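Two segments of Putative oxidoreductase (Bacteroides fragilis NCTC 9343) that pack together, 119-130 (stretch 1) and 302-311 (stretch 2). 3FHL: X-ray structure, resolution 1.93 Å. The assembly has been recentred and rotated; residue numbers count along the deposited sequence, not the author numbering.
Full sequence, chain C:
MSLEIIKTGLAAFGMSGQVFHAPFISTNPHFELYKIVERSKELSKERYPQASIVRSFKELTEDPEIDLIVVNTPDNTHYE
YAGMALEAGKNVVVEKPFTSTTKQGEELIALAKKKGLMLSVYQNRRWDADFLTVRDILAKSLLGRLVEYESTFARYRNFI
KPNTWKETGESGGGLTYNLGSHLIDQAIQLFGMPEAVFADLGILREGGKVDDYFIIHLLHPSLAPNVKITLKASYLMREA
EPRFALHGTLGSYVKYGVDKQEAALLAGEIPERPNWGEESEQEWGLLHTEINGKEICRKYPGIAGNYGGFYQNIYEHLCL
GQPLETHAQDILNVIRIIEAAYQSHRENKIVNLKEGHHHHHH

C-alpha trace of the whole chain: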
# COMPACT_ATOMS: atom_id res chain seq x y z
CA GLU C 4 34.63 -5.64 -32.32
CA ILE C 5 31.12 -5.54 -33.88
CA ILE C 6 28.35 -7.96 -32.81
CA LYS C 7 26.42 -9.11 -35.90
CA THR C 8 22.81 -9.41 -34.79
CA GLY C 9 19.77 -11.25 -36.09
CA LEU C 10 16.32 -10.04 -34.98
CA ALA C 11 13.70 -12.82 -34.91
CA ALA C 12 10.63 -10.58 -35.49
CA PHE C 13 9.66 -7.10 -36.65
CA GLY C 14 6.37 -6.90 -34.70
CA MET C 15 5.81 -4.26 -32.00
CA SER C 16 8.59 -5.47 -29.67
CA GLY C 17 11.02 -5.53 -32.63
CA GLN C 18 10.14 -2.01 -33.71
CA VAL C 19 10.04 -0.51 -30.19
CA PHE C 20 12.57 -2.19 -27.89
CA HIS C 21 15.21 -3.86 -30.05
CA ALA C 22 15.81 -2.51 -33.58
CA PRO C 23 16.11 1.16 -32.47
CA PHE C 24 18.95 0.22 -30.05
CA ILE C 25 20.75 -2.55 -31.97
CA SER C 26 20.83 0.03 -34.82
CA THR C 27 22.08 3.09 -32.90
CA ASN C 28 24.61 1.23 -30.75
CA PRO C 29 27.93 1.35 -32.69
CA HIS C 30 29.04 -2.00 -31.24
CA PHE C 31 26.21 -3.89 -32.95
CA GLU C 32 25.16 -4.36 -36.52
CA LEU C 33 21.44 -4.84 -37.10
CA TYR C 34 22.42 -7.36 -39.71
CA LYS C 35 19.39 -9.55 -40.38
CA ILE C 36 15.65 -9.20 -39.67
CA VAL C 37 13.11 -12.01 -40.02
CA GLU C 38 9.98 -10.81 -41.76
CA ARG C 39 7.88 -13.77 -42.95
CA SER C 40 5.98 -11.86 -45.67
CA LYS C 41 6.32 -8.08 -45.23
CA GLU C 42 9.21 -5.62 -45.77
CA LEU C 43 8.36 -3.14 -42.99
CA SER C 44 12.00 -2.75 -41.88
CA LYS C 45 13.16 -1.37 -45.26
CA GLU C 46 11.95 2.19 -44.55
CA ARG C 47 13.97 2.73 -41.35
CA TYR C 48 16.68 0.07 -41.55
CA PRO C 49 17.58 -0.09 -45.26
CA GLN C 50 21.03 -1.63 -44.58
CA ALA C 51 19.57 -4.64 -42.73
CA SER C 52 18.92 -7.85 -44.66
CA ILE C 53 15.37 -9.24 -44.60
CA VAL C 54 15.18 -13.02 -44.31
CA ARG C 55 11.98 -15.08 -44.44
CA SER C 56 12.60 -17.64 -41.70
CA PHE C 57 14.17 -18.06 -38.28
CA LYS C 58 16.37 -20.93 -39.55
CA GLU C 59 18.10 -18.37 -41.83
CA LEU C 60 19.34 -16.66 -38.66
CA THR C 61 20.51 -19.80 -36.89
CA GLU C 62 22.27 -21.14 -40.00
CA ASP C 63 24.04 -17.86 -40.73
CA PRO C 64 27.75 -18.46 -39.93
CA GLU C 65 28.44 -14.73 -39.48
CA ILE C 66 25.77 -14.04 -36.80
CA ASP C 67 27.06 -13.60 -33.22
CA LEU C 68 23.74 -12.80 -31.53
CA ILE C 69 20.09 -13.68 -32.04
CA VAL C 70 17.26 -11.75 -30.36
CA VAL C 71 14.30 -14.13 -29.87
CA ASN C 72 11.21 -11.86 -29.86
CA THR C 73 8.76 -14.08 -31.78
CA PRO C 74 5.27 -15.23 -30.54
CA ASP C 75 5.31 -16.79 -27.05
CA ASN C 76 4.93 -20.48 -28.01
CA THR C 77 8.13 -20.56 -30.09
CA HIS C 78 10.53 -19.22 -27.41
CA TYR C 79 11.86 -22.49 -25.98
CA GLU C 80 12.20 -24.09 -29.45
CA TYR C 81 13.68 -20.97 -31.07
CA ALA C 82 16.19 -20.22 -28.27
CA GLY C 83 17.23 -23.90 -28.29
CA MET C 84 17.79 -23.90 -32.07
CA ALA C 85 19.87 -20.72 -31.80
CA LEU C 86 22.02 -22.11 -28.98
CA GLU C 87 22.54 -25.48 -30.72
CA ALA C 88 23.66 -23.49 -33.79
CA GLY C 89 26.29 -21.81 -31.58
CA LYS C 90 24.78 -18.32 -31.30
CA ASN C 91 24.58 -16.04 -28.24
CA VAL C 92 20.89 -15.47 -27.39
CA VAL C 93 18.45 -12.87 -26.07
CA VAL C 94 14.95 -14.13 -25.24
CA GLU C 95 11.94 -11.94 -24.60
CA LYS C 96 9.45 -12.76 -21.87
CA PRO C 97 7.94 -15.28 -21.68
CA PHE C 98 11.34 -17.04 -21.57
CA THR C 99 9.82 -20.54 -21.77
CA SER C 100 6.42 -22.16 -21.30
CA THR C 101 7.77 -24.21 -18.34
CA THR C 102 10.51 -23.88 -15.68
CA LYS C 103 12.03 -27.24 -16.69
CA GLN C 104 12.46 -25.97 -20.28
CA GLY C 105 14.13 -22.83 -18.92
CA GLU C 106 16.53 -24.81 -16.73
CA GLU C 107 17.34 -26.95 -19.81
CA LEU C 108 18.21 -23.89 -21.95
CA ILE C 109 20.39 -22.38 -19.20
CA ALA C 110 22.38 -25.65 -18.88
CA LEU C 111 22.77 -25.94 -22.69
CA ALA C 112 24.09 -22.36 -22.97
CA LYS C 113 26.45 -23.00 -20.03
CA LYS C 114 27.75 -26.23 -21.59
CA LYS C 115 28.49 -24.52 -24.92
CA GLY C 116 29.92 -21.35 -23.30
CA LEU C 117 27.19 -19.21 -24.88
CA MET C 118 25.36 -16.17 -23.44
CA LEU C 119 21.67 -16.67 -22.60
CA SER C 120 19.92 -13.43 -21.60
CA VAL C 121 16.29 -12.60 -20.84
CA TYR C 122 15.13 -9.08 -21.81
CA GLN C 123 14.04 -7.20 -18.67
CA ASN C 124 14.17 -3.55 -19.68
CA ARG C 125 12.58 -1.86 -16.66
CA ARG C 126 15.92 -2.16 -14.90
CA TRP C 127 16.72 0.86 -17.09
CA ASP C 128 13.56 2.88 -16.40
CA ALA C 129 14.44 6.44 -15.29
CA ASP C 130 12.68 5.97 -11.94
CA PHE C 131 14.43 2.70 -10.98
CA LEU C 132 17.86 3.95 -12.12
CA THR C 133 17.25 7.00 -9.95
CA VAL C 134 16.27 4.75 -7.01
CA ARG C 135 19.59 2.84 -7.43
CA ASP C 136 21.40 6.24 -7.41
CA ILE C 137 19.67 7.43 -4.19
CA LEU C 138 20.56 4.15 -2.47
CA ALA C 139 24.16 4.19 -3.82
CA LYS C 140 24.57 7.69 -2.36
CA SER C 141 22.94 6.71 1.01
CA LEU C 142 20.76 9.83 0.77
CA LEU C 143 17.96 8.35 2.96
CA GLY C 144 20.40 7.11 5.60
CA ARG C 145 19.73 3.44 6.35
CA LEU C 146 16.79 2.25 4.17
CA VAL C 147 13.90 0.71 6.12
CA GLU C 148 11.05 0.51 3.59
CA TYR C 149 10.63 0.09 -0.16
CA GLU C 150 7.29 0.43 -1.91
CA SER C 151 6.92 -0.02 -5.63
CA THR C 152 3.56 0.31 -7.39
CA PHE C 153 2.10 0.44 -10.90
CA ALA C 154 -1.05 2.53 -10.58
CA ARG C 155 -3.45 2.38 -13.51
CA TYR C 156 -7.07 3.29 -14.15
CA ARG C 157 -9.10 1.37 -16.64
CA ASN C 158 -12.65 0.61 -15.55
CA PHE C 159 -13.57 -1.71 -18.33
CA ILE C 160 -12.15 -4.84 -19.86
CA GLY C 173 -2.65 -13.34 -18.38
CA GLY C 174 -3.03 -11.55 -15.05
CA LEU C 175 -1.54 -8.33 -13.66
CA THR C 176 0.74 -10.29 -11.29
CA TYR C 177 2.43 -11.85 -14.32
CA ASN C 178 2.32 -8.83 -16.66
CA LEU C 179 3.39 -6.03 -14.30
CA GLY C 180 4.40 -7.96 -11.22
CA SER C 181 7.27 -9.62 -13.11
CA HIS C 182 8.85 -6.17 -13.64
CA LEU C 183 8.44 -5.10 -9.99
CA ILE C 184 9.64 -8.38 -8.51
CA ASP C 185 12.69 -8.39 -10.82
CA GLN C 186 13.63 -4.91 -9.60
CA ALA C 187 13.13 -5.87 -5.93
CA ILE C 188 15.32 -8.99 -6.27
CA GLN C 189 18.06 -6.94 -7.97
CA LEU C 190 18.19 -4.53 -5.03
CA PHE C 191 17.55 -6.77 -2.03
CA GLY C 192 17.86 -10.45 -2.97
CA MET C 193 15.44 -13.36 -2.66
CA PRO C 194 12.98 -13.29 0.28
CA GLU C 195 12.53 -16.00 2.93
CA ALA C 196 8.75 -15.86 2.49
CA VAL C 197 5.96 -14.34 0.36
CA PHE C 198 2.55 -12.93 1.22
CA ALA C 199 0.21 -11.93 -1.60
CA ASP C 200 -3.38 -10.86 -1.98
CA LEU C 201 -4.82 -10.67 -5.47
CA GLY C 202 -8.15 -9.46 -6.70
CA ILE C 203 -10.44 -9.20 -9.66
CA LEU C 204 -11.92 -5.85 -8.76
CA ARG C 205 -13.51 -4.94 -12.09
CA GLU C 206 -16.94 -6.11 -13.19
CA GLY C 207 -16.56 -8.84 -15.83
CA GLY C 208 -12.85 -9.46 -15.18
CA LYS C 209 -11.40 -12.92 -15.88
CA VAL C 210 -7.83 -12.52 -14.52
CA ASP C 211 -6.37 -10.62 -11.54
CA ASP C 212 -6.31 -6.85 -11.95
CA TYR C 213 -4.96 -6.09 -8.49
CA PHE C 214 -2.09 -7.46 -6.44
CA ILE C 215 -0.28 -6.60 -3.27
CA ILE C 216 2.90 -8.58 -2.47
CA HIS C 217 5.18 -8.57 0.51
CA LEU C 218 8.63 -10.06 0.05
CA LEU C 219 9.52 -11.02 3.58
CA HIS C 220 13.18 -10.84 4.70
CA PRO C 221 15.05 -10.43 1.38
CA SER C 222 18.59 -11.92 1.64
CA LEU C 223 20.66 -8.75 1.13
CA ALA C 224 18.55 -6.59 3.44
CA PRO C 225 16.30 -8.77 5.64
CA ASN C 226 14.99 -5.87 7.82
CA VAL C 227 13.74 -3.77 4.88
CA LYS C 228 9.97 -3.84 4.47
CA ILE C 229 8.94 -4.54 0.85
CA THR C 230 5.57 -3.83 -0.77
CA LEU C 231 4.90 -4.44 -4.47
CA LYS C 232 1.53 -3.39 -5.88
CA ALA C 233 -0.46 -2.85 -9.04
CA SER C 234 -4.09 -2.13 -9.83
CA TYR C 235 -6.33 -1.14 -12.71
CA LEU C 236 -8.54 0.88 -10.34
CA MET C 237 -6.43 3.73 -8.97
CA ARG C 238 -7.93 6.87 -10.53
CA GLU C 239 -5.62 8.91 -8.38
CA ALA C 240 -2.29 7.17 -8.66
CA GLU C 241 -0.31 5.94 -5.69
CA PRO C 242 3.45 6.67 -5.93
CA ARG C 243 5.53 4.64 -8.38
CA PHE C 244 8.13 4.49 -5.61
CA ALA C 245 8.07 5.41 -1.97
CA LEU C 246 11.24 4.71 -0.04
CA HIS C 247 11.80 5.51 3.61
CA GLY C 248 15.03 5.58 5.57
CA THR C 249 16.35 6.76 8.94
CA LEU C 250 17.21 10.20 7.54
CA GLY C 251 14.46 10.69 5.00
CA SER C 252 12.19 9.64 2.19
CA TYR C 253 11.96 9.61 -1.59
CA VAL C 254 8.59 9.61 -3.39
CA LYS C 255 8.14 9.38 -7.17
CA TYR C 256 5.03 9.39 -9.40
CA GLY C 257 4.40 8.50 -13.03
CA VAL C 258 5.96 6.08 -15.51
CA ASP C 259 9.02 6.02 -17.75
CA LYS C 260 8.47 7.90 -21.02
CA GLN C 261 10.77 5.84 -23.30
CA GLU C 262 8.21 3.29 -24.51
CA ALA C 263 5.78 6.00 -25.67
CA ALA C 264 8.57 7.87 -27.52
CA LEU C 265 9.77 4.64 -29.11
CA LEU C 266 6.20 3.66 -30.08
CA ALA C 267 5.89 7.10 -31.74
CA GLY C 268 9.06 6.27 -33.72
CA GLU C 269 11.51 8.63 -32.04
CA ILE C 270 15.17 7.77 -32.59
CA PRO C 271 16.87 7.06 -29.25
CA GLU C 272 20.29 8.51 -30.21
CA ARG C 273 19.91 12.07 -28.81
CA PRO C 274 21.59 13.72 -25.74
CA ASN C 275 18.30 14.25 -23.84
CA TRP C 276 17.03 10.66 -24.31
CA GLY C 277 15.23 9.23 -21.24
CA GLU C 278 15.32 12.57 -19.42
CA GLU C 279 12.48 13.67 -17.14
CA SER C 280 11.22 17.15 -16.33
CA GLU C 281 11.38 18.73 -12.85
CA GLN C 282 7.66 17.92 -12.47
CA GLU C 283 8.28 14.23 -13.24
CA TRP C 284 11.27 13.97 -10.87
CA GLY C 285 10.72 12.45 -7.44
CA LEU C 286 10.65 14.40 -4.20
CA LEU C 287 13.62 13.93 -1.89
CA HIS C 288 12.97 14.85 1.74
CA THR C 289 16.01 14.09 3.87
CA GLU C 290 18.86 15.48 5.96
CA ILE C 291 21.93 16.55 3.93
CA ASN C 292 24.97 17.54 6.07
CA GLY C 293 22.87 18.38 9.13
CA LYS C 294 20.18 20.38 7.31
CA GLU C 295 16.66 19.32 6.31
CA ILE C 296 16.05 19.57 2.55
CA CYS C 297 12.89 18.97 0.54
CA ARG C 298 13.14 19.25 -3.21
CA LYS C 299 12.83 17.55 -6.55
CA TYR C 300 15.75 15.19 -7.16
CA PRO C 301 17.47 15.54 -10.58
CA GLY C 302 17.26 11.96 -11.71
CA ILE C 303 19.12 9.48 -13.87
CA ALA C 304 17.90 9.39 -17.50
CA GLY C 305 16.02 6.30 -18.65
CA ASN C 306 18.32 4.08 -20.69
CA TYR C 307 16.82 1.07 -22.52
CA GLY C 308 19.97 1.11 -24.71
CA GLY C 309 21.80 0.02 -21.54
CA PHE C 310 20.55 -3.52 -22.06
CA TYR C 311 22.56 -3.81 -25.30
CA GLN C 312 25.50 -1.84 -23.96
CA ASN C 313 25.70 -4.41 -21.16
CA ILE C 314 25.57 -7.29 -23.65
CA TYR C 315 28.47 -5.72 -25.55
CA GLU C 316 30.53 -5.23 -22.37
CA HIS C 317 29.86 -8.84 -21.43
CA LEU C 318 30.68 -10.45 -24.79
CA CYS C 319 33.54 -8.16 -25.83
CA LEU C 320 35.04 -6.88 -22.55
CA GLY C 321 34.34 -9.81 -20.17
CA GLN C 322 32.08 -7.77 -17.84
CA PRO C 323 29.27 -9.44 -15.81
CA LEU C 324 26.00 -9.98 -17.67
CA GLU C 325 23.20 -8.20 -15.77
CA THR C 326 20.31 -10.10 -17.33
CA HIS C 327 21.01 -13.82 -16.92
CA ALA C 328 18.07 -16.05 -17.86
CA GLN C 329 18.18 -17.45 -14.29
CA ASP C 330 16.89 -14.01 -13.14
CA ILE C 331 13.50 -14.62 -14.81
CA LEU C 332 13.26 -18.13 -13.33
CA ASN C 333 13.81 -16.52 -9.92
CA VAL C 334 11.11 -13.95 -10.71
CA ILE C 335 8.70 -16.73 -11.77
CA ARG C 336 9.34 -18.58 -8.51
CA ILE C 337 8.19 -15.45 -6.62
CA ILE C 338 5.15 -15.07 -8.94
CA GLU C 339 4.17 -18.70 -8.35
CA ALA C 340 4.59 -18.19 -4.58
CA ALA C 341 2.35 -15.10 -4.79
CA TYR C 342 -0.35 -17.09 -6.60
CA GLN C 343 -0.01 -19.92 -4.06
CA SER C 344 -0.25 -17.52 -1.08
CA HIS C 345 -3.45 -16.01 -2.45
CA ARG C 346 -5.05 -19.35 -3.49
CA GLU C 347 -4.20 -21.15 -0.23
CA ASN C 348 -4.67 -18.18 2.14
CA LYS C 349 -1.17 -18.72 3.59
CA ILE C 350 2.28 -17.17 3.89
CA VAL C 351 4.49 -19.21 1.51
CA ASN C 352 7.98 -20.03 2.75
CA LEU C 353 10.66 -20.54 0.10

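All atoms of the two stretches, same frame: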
# COMPACT_ATOMS: atom_id res chain seq x y z
N LEU C 119 23.14 -16.60 -22.54
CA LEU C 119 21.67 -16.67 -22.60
C LEU C 119 21.08 -15.61 -21.67
O LEU C 119 21.16 -15.72 -20.45
CB LEU C 119 21.15 -18.05 -22.23
CG LEU C 119 19.63 -18.29 -22.27
CD1 LEU C 119 19.06 -18.03 -23.66
CD2 LEU C 119 19.32 -19.70 -21.79
N SER C 120 20.49 -14.58 -22.29
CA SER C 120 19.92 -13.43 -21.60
C SER C 120 18.40 -13.40 -21.75
O SER C 120 17.87 -13.81 -22.78
CB SER C 120 20.52 -12.14 -22.19
OG SER C 120 19.91 -10.96 -21.67
N VAL C 121 17.71 -12.92 -20.72
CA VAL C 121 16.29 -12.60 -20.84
C VAL C 121 16.10 -11.08 -20.74
O VAL C 121 16.61 -10.45 -19.83
CB VAL C 121 15.40 -13.39 -19.85
CG1 VAL C 121 13.95 -12.89 -19.88
CG2 VAL C 121 15.40 -14.87 -20.22
N TYR C 122 15.38 -10.53 -21.72
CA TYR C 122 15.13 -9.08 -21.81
C TYR C 122 14.22 -8.58 -20.69
O TYR C 122 13.02 -8.87 -20.67
CB TYR C 122 14.51 -8.75 -23.16
CG TYR C 122 14.42 -7.26 -23.45
CD1 TYR C 122 15.56 -6.47 -23.53
CD2 TYR C 122 13.18 -6.66 -23.66
CE1 TYR C 122 15.49 -5.12 -23.81
CE2 TYR C 122 13.10 -5.31 -23.94
CZ TYR C 122 14.25 -4.55 -24.02
OH TYR C 122 14.16 -3.21 -24.28
N GLN C 123 14.80 -7.84 -19.75
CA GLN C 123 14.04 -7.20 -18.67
C GLN C 123 14.43 -5.73 -18.64
O GLN C 123 15.33 -5.33 -17.90
CB GLN C 123 14.30 -7.90 -17.32
CG GLN C 123 14.02 -9.41 -17.33
CD GLN C 123 13.78 -9.99 -15.95
OE1 GLN C 123 12.77 -9.70 -15.32
NE2 GLN C 123 14.70 -10.82 -15.49
N ASN C 124 13.74 -4.92 -19.44
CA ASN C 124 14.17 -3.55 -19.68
C ASN C 124 13.88 -2.52 -18.59
O ASN C 124 14.49 -1.44 -18.60
CB ASN C 124 13.63 -3.04 -21.01
CG ASN C 124 12.12 -3.07 -21.09
OD1 ASN C 124 11.42 -3.59 -20.23
ND2 ASN C 124 11.61 -2.52 -22.16
N ARG C 125 12.97 -2.84 -17.67
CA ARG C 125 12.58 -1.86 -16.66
C ARG C 125 13.63 -1.67 -15.58
O ARG C 125 13.50 -0.80 -14.72
CB ARG C 125 11.18 -2.15 -16.11
CG ARG C 125 10.09 -1.84 -17.16
CD ARG C 125 8.72 -1.70 -16.52
NE ARG C 125 7.66 -1.49 -17.51
CZ ARG C 125 7.31 -0.30 -17.99
NH1 ARG C 125 7.93 0.82 -17.61
NH2 ARG C 125 6.32 -0.23 -18.88
N ARG C 126 14.71 -2.45 -15.67
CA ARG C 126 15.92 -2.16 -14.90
C ARG C 126 16.57 -0.85 -15.37
O ARG C 126 17.37 -0.26 -14.66
CB ARG C 126 16.91 -3.31 -15.04
CG ARG C 126 16.39 -4.62 -14.52
CD ARG C 126 17.52 -5.59 -14.33
NE ARG C 126 17.09 -6.96 -14.12
CZ ARG C 126 17.93 -7.98 -14.02
NH1 ARG C 126 17.49 -9.21 -13.82
NH2 ARG C 126 19.23 -7.76 -14.12
N TRP C 127 16.19 -0.40 -16.57
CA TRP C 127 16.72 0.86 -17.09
C TRP C 127 15.64 1.94 -17.25
O TRP C 127 15.81 2.89 -18.00
CB TRP C 127 17.45 0.63 -18.43
CG TRP C 127 18.73 -0.17 -18.28
CD1 TRP C 127 19.97 0.30 -17.97
CD2 TRP C 127 18.86 -1.59 -18.41
NE1 TRP C 127 20.88 -0.73 -17.90
CE2 TRP C 127 20.23 -1.90 -18.17
CE3 TRP C 127 17.97 -2.63 -18.70
CZ2 TRP C 127 20.71 -3.21 -18.22
CZ3 TRP C 127 18.46 -3.93 -18.76
CH2 TRP C 127 19.81 -4.21 -18.51
N ASP C 128 14.52 1.79 -16.53
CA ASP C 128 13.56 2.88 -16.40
C ASP C 128 14.23 4.01 -15.64
O ASP C 128 15.04 3.74 -14.75
CB ASP C 128 12.31 2.42 -15.63
CG ASP C 128 11.25 1.79 -16.54
OD1 ASP C 128 11.47 1.68 -17.76
OD2 ASP C 128 10.17 1.41 -16.02
N ALA C 129 13.91 5.26 -15.99
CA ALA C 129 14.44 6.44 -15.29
C ALA C 129 14.23 6.39 -13.78
O ALA C 129 15.15 6.67 -13.01
CB ALA C 129 13.83 7.74 -15.87
N ASP C 130 13.02 6.01 -13.36
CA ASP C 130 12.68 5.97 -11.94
C ASP C 130 13.51 4.98 -11.15
O ASP C 130 14.07 5.35 -10.13
CB ASP C 130 11.16 5.76 -11.71
CG ASP C 130 10.56 4.64 -12.55
OD1 ASP C 130 11.22 3.61 -12.80
OD2 ASP C 130 9.39 4.79 -12.96
N GLY C 302 17.11 13.39 -11.63
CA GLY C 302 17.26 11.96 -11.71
C GLY C 302 18.26 11.48 -12.74
O GLY C 302 18.89 12.28 -13.44
N ILE C 303 18.39 10.16 -12.81
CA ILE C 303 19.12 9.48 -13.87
C ILE C 303 18.19 9.28 -15.07
O ILE C 303 17.06 8.86 -14.90
CB ILE C 303 19.61 8.10 -13.36
CG1 ILE C 303 20.46 8.27 -12.09
CG2 ILE C 303 20.40 7.37 -14.44
CD1 ILE C 303 21.68 9.12 -12.25
N ALA C 304 18.68 9.60 -16.27
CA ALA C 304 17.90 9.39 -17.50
C ALA C 304 17.57 7.92 -17.72
O ALA C 304 18.37 7.03 -17.42
CB ALA C 304 18.66 9.93 -18.70
N GLY C 305 16.38 7.66 -18.25
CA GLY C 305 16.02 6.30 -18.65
C GLY C 305 16.93 5.84 -19.78
O GLY C 305 17.31 6.64 -20.63
N ASN C 306 17.26 4.55 -19.79
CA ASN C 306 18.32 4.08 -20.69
C ASN C 306 18.11 2.65 -21.18
O ASN C 306 18.88 1.77 -20.84
CB ASN C 306 19.69 4.22 -19.98
CG ASN C 306 20.88 3.96 -20.89
OD1 ASN C 306 20.78 4.06 -22.11
ND2 ASN C 306 22.01 3.58 -20.28
N TYR C 307 17.06 2.42 -21.97
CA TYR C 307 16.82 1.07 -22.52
C TYR C 307 17.97 0.55 -23.42
O TYR C 307 18.12 -0.67 -23.63
CB TYR C 307 15.49 1.01 -23.29
CG TYR C 307 14.21 1.05 -22.45
CD1 TYR C 307 12.97 1.32 -23.04
CD2 TYR C 307 14.24 0.84 -21.06
CE1 TYR C 307 11.78 1.35 -22.27
CE2 TYR C 307 13.07 0.87 -20.29
CZ TYR C 307 11.85 1.14 -20.90
OH TYR C 307 10.69 1.17 -20.13
N GLY C 308 18.76 1.48 -23.97
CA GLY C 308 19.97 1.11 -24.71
C GLY C 308 21.00 0.41 -23.84
O GLY C 308 21.84 -0.33 -24.35
N GLY C 309 20.89 0.62 -22.52
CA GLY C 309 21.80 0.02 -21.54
C GLY C 309 21.78 -1.49 -21.52
O GLY C 309 22.76 -2.12 -21.11
N PHE C 310 20.67 -2.07 -21.97
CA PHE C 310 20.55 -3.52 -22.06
C PHE C 310 21.59 -4.08 -23.05
O PHE C 310 22.30 -5.04 -22.74
CB PHE C 310 19.14 -3.95 -22.48
CG PHE C 310 19.01 -5.42 -22.73
CD1 PHE C 310 18.88 -6.30 -21.66
CD2 PHE C 310 19.06 -5.94 -24.02
CE1 PHE C 310 18.76 -7.67 -21.87
CE2 PHE C 310 18.94 -7.31 -24.24
CZ PHE C 310 18.80 -8.18 -23.16
N TYR C 311 21.64 -3.45 -24.22
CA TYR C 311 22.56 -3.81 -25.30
C TYR C 311 23.99 -3.41 -25.00
O TYR C 311 24.91 -4.17 -25.26
CB TYR C 311 22.04 -3.27 -26.64
CG TYR C 311 20.88 -4.12 -27.12
CD1 TYR C 311 21.10 -5.42 -27.57
CD2 TYR C 311 19.56 -3.64 -27.07
CE1 TYR C 311 20.06 -6.23 -27.98
CE2 TYR C 311 18.50 -4.45 -27.47
CZ TYR C 311 18.77 -5.74 -27.94
OH TYR C 311 17.76 -6.57 -28.35
O HOH W 1 16.33 -2.20 -25.31

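This is a mainly aromatic contact between segments far apart in sequence, built on Trp127, Tyr307 and Phe310 and fixed in place by two direct hydrogen bonds and a bridging water.

Trp127 loses the most surface to the other stretch. Its CA-to-CB bond points toward stretch 2, and its indole lies against Gly309 and Phe310. Gly309 CA sits over the face of the five-membered ring, 4.1 Å from its centroid. Phe310 CB lies over the face of the six-membered ring, 4.2 Å from that centroid. Both are CH-pi contacts. The fit depends on a glycine at 309: a CB on Gly309 would fall about 2.6 Å from Trp127 NE1, a clash.

The backbone of Trp127 also takes part. Asn306 N donates to Trp127 O at 2.8 Å, and the N-H...O angle of 173° is nearly straight. Gly305 CA approaches the same oxygen, Trp127 O, at 3.5 Å. The two backbones come close here, with the CA atoms of Ala129 and Gly305 3.7 Å apart. Ala129 CB packs 3.5 Å from Gly305 N. A CB on Gly305 would be tight, about 3.3 Å from Ala129 N.

Asn306 also begins a type I turn that ends at Gly309. Gly309 N closes it by donating to Asn306 O at 2.9 Å. The turn carries Tyr307, whose ring reaches back to stretch 1. Tyr307 OH donates to Asp128 OD1 at a short 2.5 Å. The other carboxylate oxygen, Asp128 OD2, forms a salt bridge with Arg125 NH1 at 2.8 Å. Asp128 therefore links the tyrosine to the arginine. Tyr307 OH also lies over one face of the Arg125 guanidinium, 3.8 Å from NH1, but the two are not hydrogen-bonded. Asn124 covers one face of the Tyr307 ring, with Asn124 CB 4.2 Å from the ring centroid in a CH-pi contact.

Phe310 touches Trp127, Tyr122 and Ser120. Tyr122 points its ring edge at the Phe310 face; the centroids are 4.7 Å apart and the planes meet at 89°. The closest atoms of this pair are Tyr122 CD1 and Phe310 CE2, at 3.6 Å. Trp127 CZ3 comes within 3.8 Å of Phe310 CD1, near the plane of the phenylalanine ring. Ser120 OG lies 3.3 Å from Phe310 CZ; this hydroxyl is hydrogen-bonded elsewhere in the structure.

Water 1 adds a polar link. It donates to Tyr307 O at 2.9 Å and is hydrogen-bonded to Tyr122 OH at 2.6 Å.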